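Local coordinates for protein S-adenosylmethionine dependent methyltransferase (Mesorhizobium loti, PDB 3BKW) that probably transfers a methyl group from S-adenosylmethionine to an acceptor that is not known, as a member of the Rossmann-like methyltransferase family, at residues D109-S114 against Q132-G137; R125-V130 against N199-S204. All coordinates share one frame; numbering follows the deposited sequence.

Contact 1: residues D109-S114 against Q132-G137. With EDO (1,2-ethanediol), chain F.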
loop_
_atom_site.group_PDB
_atom_site.type_symbol
_atom_site.label_atom_id
_atom_site.label_comp_id
_atom_site.label_asym_id
_atom_site.label_seq_id
_atom_site.Cartn_x
_atom_site.Cartn_y
_atom_site.Cartn_z
ATOM N N ASP A 109 -14.792 17.302 -10.229
ATOM C CA ASP A 109 -15.061 15.879 -10.396
ATOM C C ASP A 109 -13.777 15.070 -10.243
ATOM O O ASP A 109 -13.835 13.875 -9.954
ATOM C CB ASP A 109 -15.642 15.625 -11.783
ATOM C CG ASP A 109 -16.890 16.408 -12.020
ATOM O OD1 ASP A 109 -17.866 16.153 -11.286
ATOM O OD2 ASP A 109 -16.885 17.285 -12.911
ATOM N N LEU A 110 -12.624 15.707 -10.504
ATOM C CA LEU A 110 -11.324 15.059 -10.434
ATOM C C LEU A 110 -10.282 16.017 -9.908
ATOM O O LEU A 110 -10.221 17.150 -10.356
ATOM C CB LEU A 110 -10.890 14.609 -11.849
ATOM C CG LEU A 110 -9.472 14.052 -12.074
ATOM C CD1 LEU A 110 -9.239 12.801 -11.222
ATOM C CD2 LEU A 110 -9.207 13.808 -13.549
ATOM N N ALA A 111 -9.481 15.545 -8.957
ATOM C CA ALA A 111 -8.297 16.241 -8.495
ATOM C C ALA A 111 -7.097 15.391 -8.933
ATOM O O ALA A 111 -7.081 14.173 -8.738
ATOM C CB ALA A 111 -8.312 16.455 -6.990
ATOM N N TYR A 112 -6.141 16.029 -9.591
ATOM C CA TYR A 112 -4.915 15.397 -10.074
ATOM C C TYR A 112 -3.701 16.087 -9.498
ATOM O O TYR A 112 -3.705 17.291 -9.340
ATOM C CB TYR A 112 -4.865 15.496 -11.586
ATOM C CG TYR A 112 -3.588 15.002 -12.251
ATOM C CD1 TYR A 112 -3.443 13.650 -12.607
ATOM C CD2 TYR A 112 -2.511 15.870 -12.511
ATOM C CE1 TYR A 112 -2.266 13.190 -13.239
ATOM C CE2 TYR A 112 -1.332 15.417 -13.141
ATOM C CZ TYR A 112 -1.222 14.083 -13.504
ATOM O OH TYR A 112 -0.048 13.677 -14.141
ATOM N N SER A 113 -2.652 15.321 -9.212
ATOM C CA SER A 113 -1.388 15.898 -8.777
ATOM C C SER A 113 -0.205 15.011 -9.114
ATOM O O SER A 113 -0.160 13.862 -8.700
ATOM C CB SER A 113 -1.413 16.155 -7.283
ATOM O OG SER A 113 -0.224 16.827 -6.879
ATOM N N SER A 114 0.744 15.551 -9.870
ATOM C CA SER A 114 1.970 14.848 -10.216
ATOM C C SER A 114 3.157 15.353 -9.398
ATOM O O SER A 114 3.575 16.509 -9.541
ATOM C CB SER A 114 2.280 15.015 -11.701
ATOM O OG SER A 114 3.569 14.495 -12.008
ATOM N N GLN A 132 -13.485 17.795 0.337
ATOM C CA GLN A 132 -14.641 18.728 0.302
ATOM C C GLN A 132 -14.837 19.436 -1.055
ATOM O O GLN A 132 -15.962 19.811 -1.394
ATOM C CB GLN A 132 -14.624 19.724 1.473
ATOM C CG GLN A 132 -13.492 20.730 1.527
ATOM C CD GLN A 132 -13.688 21.950 0.644
ATOM O OE1 GLN A 132 -14.734 22.610 0.698
ATOM N NE2 GLN A 132 -12.668 22.284 -0.137
ATOM N N ALA A 133 -13.741 19.611 -1.803
ATOM C CA ALA A 133 -13.773 20.219 -3.132
ATOM C C ALA A 133 -14.368 19.292 -4.185
ATOM O O ALA A 133 -14.876 19.774 -5.200
ATOM C CB ALA A 133 -12.351 20.644 -3.566
ATOM N N LEU A 134 -14.296 17.980 -3.950
ATOM C CA LEU A 134 -14.811 16.988 -4.900
ATOM C C LEU A 134 -16.299 16.748 -4.707
ATOM O O LEU A 134 -16.795 16.689 -3.566
ATOM C CB LEU A 134 -14.059 15.658 -4.766
ATOM C CG LEU A 134 -12.623 15.620 -5.293
ATOM C CD1 LEU A 134 -11.874 14.366 -4.830
ATOM C CD2 LEU A 134 -12.622 15.732 -6.805
ATOM N N SER A 135 -17.017 16.632 -5.820
ATOM C CA SER A 135 -18.442 16.280 -5.768
ATOM C C SER A 135 -18.548 14.786 -5.476
ATOM O O SER A 135 -17.596 14.045 -5.745
ATOM C CB SER A 135 -19.137 16.638 -7.073
ATOM O OG SER A 135 -19.129 18.039 -7.220
ATOM N N PRO A 136 -19.689 14.326 -4.906
ATOM C CA PRO A 136 -19.856 12.903 -4.591
ATOM C C PRO A 136 -19.514 12.010 -5.789
ATOM O O PRO A 136 -19.899 12.335 -6.912
ATOM C CB PRO A 136 -21.336 12.817 -4.209
ATOM C CG PRO A 136 -21.621 14.143 -3.647
ATOM C CD PRO A 136 -20.889 15.092 -4.519
ATOM N N GLY A 137 -18.729 10.956 -5.548
ATOM C CA GLY A 137 -18.243 10.054 -6.595
ATOM C C GLY A 137 -17.003 10.551 -7.336
ATOM O O GLY A 137 -16.523 9.881 -8.258
HETATM C C1 EDO F . -17.938 13.176 -9.704
HETATM O O1 EDO F . -18.877 14.215 -9.935
HETATM C C2 EDO F . -18.188 12.051 -10.701
HETATM O O2 EDO F . -17.713 12.423 -12.014
#
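Asp109, Leu110 and Ala111 meet Leu134 and Ser135 inside a beta-alpha-beta crossover of the Rossmann-like methyltransferase fold. Strand 108-114 leads into helix 123-133, and the chain then returns as strand 138-145, the parallel neighbour of 108-114 in the central sheet. The contact lies at the end of the sheet where 108-114 starts and the helix has just finished. Leu134 is the first residue to leave helical geometry, and its CA sits 5.6 Å from that of Asp109. Its side chain does most of the work through one methyl: CD2 presses on the strand's backbone, 3.7 Å from Asp109 C and equally close to Leu110 N. Ala111 adds its CB, 4.4 Å from Leu134 CD2. Beyond the contact the Leu134 side chain also touches Phe206 and Arg243. No hydrogen bond joins the two segments directly. The strand's backbone bonds go instead to its sheet neighbours, Ala111 to His139 and Leu110 to Val48.

The chemistry turns polar at the outer edge. Asp109 OD1 lies 4.4 Å from Ser135 CB, and Arg46 bridges the two residues: its NH2 forms a salt bridge with Asp109 OD1 and a hydrogen bond with Ser135 OG. That hydroxyl is also bonded to Asp106 OD1. The positive charge of Arg46 would probably offset that of the Asp109 carboxylate. An ethanediol, probably from the crystallisation liquor, lies between Asp109 and the turn at Pro136 and Gly137. Its C1 lies 3.5 Å from Pro136 O, while its O1 gives a hydrogen bond of 2.6 Å to Asp109 OD1.

Contact 2: residues R125-V130 against N199-S204. With EDO (1,2-ethanediol), chain G; EDO (1,2-ethanediol), chain E.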
loop_
_atom_site.group_PDB
_atom_site.type_symbol
_atom_site.label_atom_id
_atom_site.label_comp_id
_atom_site.label_asym_id
_atom_site.label_seq_id
_atom_site.Cartn_x
_atom_site.Cartn_y
_atom_site.Cartn_z
ATOM N N ARG A 125 -4.334 17.443 5.974
ATOM C CA ARG A 125 -5.089 18.694 5.795
ATOM C C ARG A 125 -5.431 18.883 4.318
ATOM O O ARG A 125 -6.573 19.179 3.962
ATOM C CB ARG A 125 -4.312 19.893 6.344
ATOM C CG ARG A 125 -4.993 21.240 6.184
ATOM C CD ARG A 125 -4.187 22.320 6.871
ATOM N NE ARG A 125 -4.858 23.625 6.912
ATOM C CZ ARG A 125 -4.895 24.532 5.930
ATOM N NH1 ARG A 125 -4.331 24.309 4.738
ATOM N NH2 ARG A 125 -5.538 25.686 6.135
ATOM N N LEU A 126 -4.429 18.701 3.463
ATOM C CA LEU A 126 -4.635 18.790 2.007
ATOM C C LEU A 126 -5.682 17.764 1.530
ATOM O O LEU A 126 -6.562 18.114 0.749
ATOM C CB LEU A 126 -3.303 18.681 1.246
ATOM C CG LEU A 126 -3.363 18.778 -0.280
ATOM C CD1 LEU A 126 -2.075 19.410 -0.870
ATOM C CD2 LEU A 126 -3.650 17.415 -0.931
ATOM N N PHE A 127 -5.595 16.523 2.004
ATOM C CA PHE A 127 -6.579 15.498 1.644
ATOM C C PHE A 127 -8.003 15.910 2.031
ATOM O O PHE A 127 -8.940 15.725 1.255
ATOM C CB PHE A 127 -6.276 14.147 2.325
ATOM C CG PHE A 127 -5.017 13.440 1.868
ATOM C CD1 PHE A 127 -4.399 13.708 0.647
ATOM C CD2 PHE A 127 -4.515 12.391 2.637
ATOM C CE1 PHE A 127 -3.273 12.996 0.236
ATOM C CE2 PHE A 127 -3.389 11.673 2.242
ATOM C CZ PHE A 127 -2.777 11.958 1.037
ATOM N N ARG A 128 -8.174 16.462 3.230
ATOM C CA ARG A 128 -9.504 16.925 3.667
ATOM C C ARG A 128 -10.029 18.050 2.784
ATOM O O ARG A 128 -11.219 18.085 2.462
ATOM C CB ARG A 128 -9.511 17.334 5.131
ATOM C CG ARG A 128 -9.204 16.167 6.055
ATOM C CD ARG A 128 -9.278 16.577 7.510
ATOM N NE ARG A 128 -8.321 17.615 7.967
ATOM C CZ ARG A 128 -7.140 17.400 8.558
ATOM N NH1 ARG A 128 -6.673 16.180 8.754
ATOM N NH2 ARG A 128 -6.401 18.443 8.956
ATOM N N THR A 129 -9.131 18.936 2.369
ATOM C CA THR A 129 -9.469 20.046 1.476
ATOM C C THR A 129 -9.902 19.531 0.111
ATOM O O THR A 129 -10.927 19.976 -0.435
ATOM C CB THR A 129 -8.291 21.028 1.384
ATOM O OG1 THR A 129 -8.112 21.619 2.677
ATOM C CG2 THR A 129 -8.539 22.141 0.379
ATOM N N VAL A 130 -9.145 18.578 -0.426
ATOM C CA VAL A 130 -9.497 17.957 -1.706
ATOM C C VAL A 130 -10.830 17.212 -1.581
ATOM O O VAL A 130 -11.686 17.334 -2.461
ATOM C CB VAL A 130 -8.345 17.079 -2.249
ATOM C CG1 VAL A 130 -8.793 16.270 -3.500
ATOM C CG2 VAL A 130 -7.125 17.943 -2.588
ATOM N N ASN A 199 -3.932 5.389 5.001
ATOM C CA ASN A 199 -4.755 5.593 6.204
ATOM C C ASN A 199 -5.241 7.039 6.325
ATOM O O ASN A 199 -6.377 7.281 6.703
ATOM C CB ASN A 199 -3.977 5.205 7.448
ATOM C CG ASN A 199 -3.717 3.715 7.545
ATOM O OD1 ASN A 199 -4.374 2.903 6.881
ATOM N ND2 ASN A 199 -2.783 3.345 8.418
ATOM N N ALA A 200 -4.382 7.985 5.945
ATOM C CA ALA A 200 -4.736 9.410 5.940
ATOM C C ALA A 200 -5.842 9.712 4.923
ATOM O O ALA A 200 -6.773 10.467 5.221
ATOM C CB ALA A 200 -3.513 10.259 5.689
ATOM N N LEU A 201 -5.771 9.094 3.742
ATOM C CA LEU A 201 -6.860 9.209 2.765
ATOM C C LEU A 201 -8.170 8.670 3.314
ATOM O O LEU A 201 -9.201 9.314 3.207
ATOM C CB LEU A 201 -6.513 8.473 1.473
ATOM C CG LEU A 201 -5.481 9.133 0.552
ATOM C CD1 LEU A 201 -4.987 8.145 -0.519
ATOM C CD2 LEU A 201 -6.098 10.357 -0.097
ATOM N N ILE A 202 -8.103 7.492 3.924
ATOM C CA ILE A 202 -9.299 6.827 4.477
ATOM C C ILE A 202 -9.922 7.674 5.601
ATOM O O ILE A 202 -11.129 7.943 5.583
ATOM C CB ILE A 202 -8.948 5.384 4.955
ATOM C CG1 ILE A 202 -8.603 4.487 3.762
ATOM C CG2 ILE A 202 -10.126 4.729 5.730
ATOM C CD1 ILE A 202 -7.899 3.195 4.179
ATOM N N ARG A 203 -9.089 8.139 6.537
ATOM C CA ARG A 203 -9.548 8.995 7.653
ATOM C C ARG A 203 -10.163 10.319 7.142
ATOM O O ARG A 203 -11.082 10.867 7.761
ATOM C CB ARG A 203 -8.373 9.281 8.601
ATOM C CG ARG A 203 -8.692 9.900 9.932
ATOM C CD ARG A 203 -7.428 10.055 10.803
ATOM N NE ARG A 203 -6.717 8.776 10.992
ATOM C CZ ARG A 203 -5.581 8.363 10.395
ATOM N NH1 ARG A 203 -4.868 9.131 9.550
ATOM N NH2 ARG A 203 -5.118 7.139 10.693
ATOM N N SER A 204 -9.645 10.803 6.015
ATOM C CA SER A 204 -10.128 12.018 5.346
ATOM C C SER A 204 -11.450 11.839 4.569
ATOM O O SER A 204 -11.998 12.827 4.078
ATOM C CB SER A 204 -9.025 12.596 4.440
ATOM O OG SER A 204 -7.894 12.988 5.211
HETATM C C1 EDO G . -8.046 5.546 9.705
HETATM O O1 EDO G . -8.036 5.857 8.310
HETATM C C2 EDO G . -7.046 4.433 9.984
HETATM O O2 EDO G . -7.302 3.358 9.088
HETATM C C1 EDO E . -3.146 16.703 10.892
HETATM O O1 EDO E . -3.753 17.049 9.646
HETATM C C2 EDO E . -4.224 16.361 11.917
HETATM O O2 EDO E . -5.106 15.316 11.463
HETATM O O HOH W 1 -7.783 13.416 7.952
#
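Phe127 reaches from helix 123-133 onto helix 194-203 to meet Ala200, Leu201 and Ser204. Its CB meets Ser204 OG at 3.5 Å. CG stands anti to the carbonyl carbon (chi1 -67°), on the side of helix 194-203. Leu201 CD2 sits over the middle of one ring face in a CH-pi contact, 3.6 Å from the centroid and 2° off the normal, and CG, CD1 and CE1 share this methyl. CD2 of Phe127 lies 3.7 Å from Leu201 N, which stands above the ring plane beyond the rim. CE2 touches both Ala200 CB, in the ring plane, and Leu201 CG, each at 3.7 Å; CZ ends 3.9 Å from Leu201 CG. An alanine here would probably open a gap beside Ala200 and leave the Leu201 methyl without its aromatic face.

Ser204 OG donates to Ala200 O at 2.8 Å; Ser204 N reaches that oxygen from the opposite face of the carbonyl. Arg128 CG packs on Ser204 OG at 3.5 Å; water 1 donates to that hydroxyl and accepts from Arg128 NH1. Phe127 also rests on Phe140 and Leu201 on Phe142, so two helices pack over one face of the central sheet, as in the alpha/beta/alpha sandwich of Rossmann-like methyltransferases.

In the fold
Helix 123-133 is common to both contacts: contact 1 uses the residues just after its end, contact 2 the middle, and the two join directly where Ala111 CB packs on Val130 CG1 at 3.5 Å. Both are mainly buried, but each has a polar margin. Contact 1 ties the helix exit to a strand within one crossover, so a methyl lies against backbone and the margin is charged. Contact 2 brings together helices far apart in sequence; its interior is side chain on side chain around an aromatic ring, and its margin is a water bridge to an exposed arginine. From the far side of segment 199-204, Asn199 ND2 bonds to Val211 O of the second subunit, whereas contact 1 stays within its own chain.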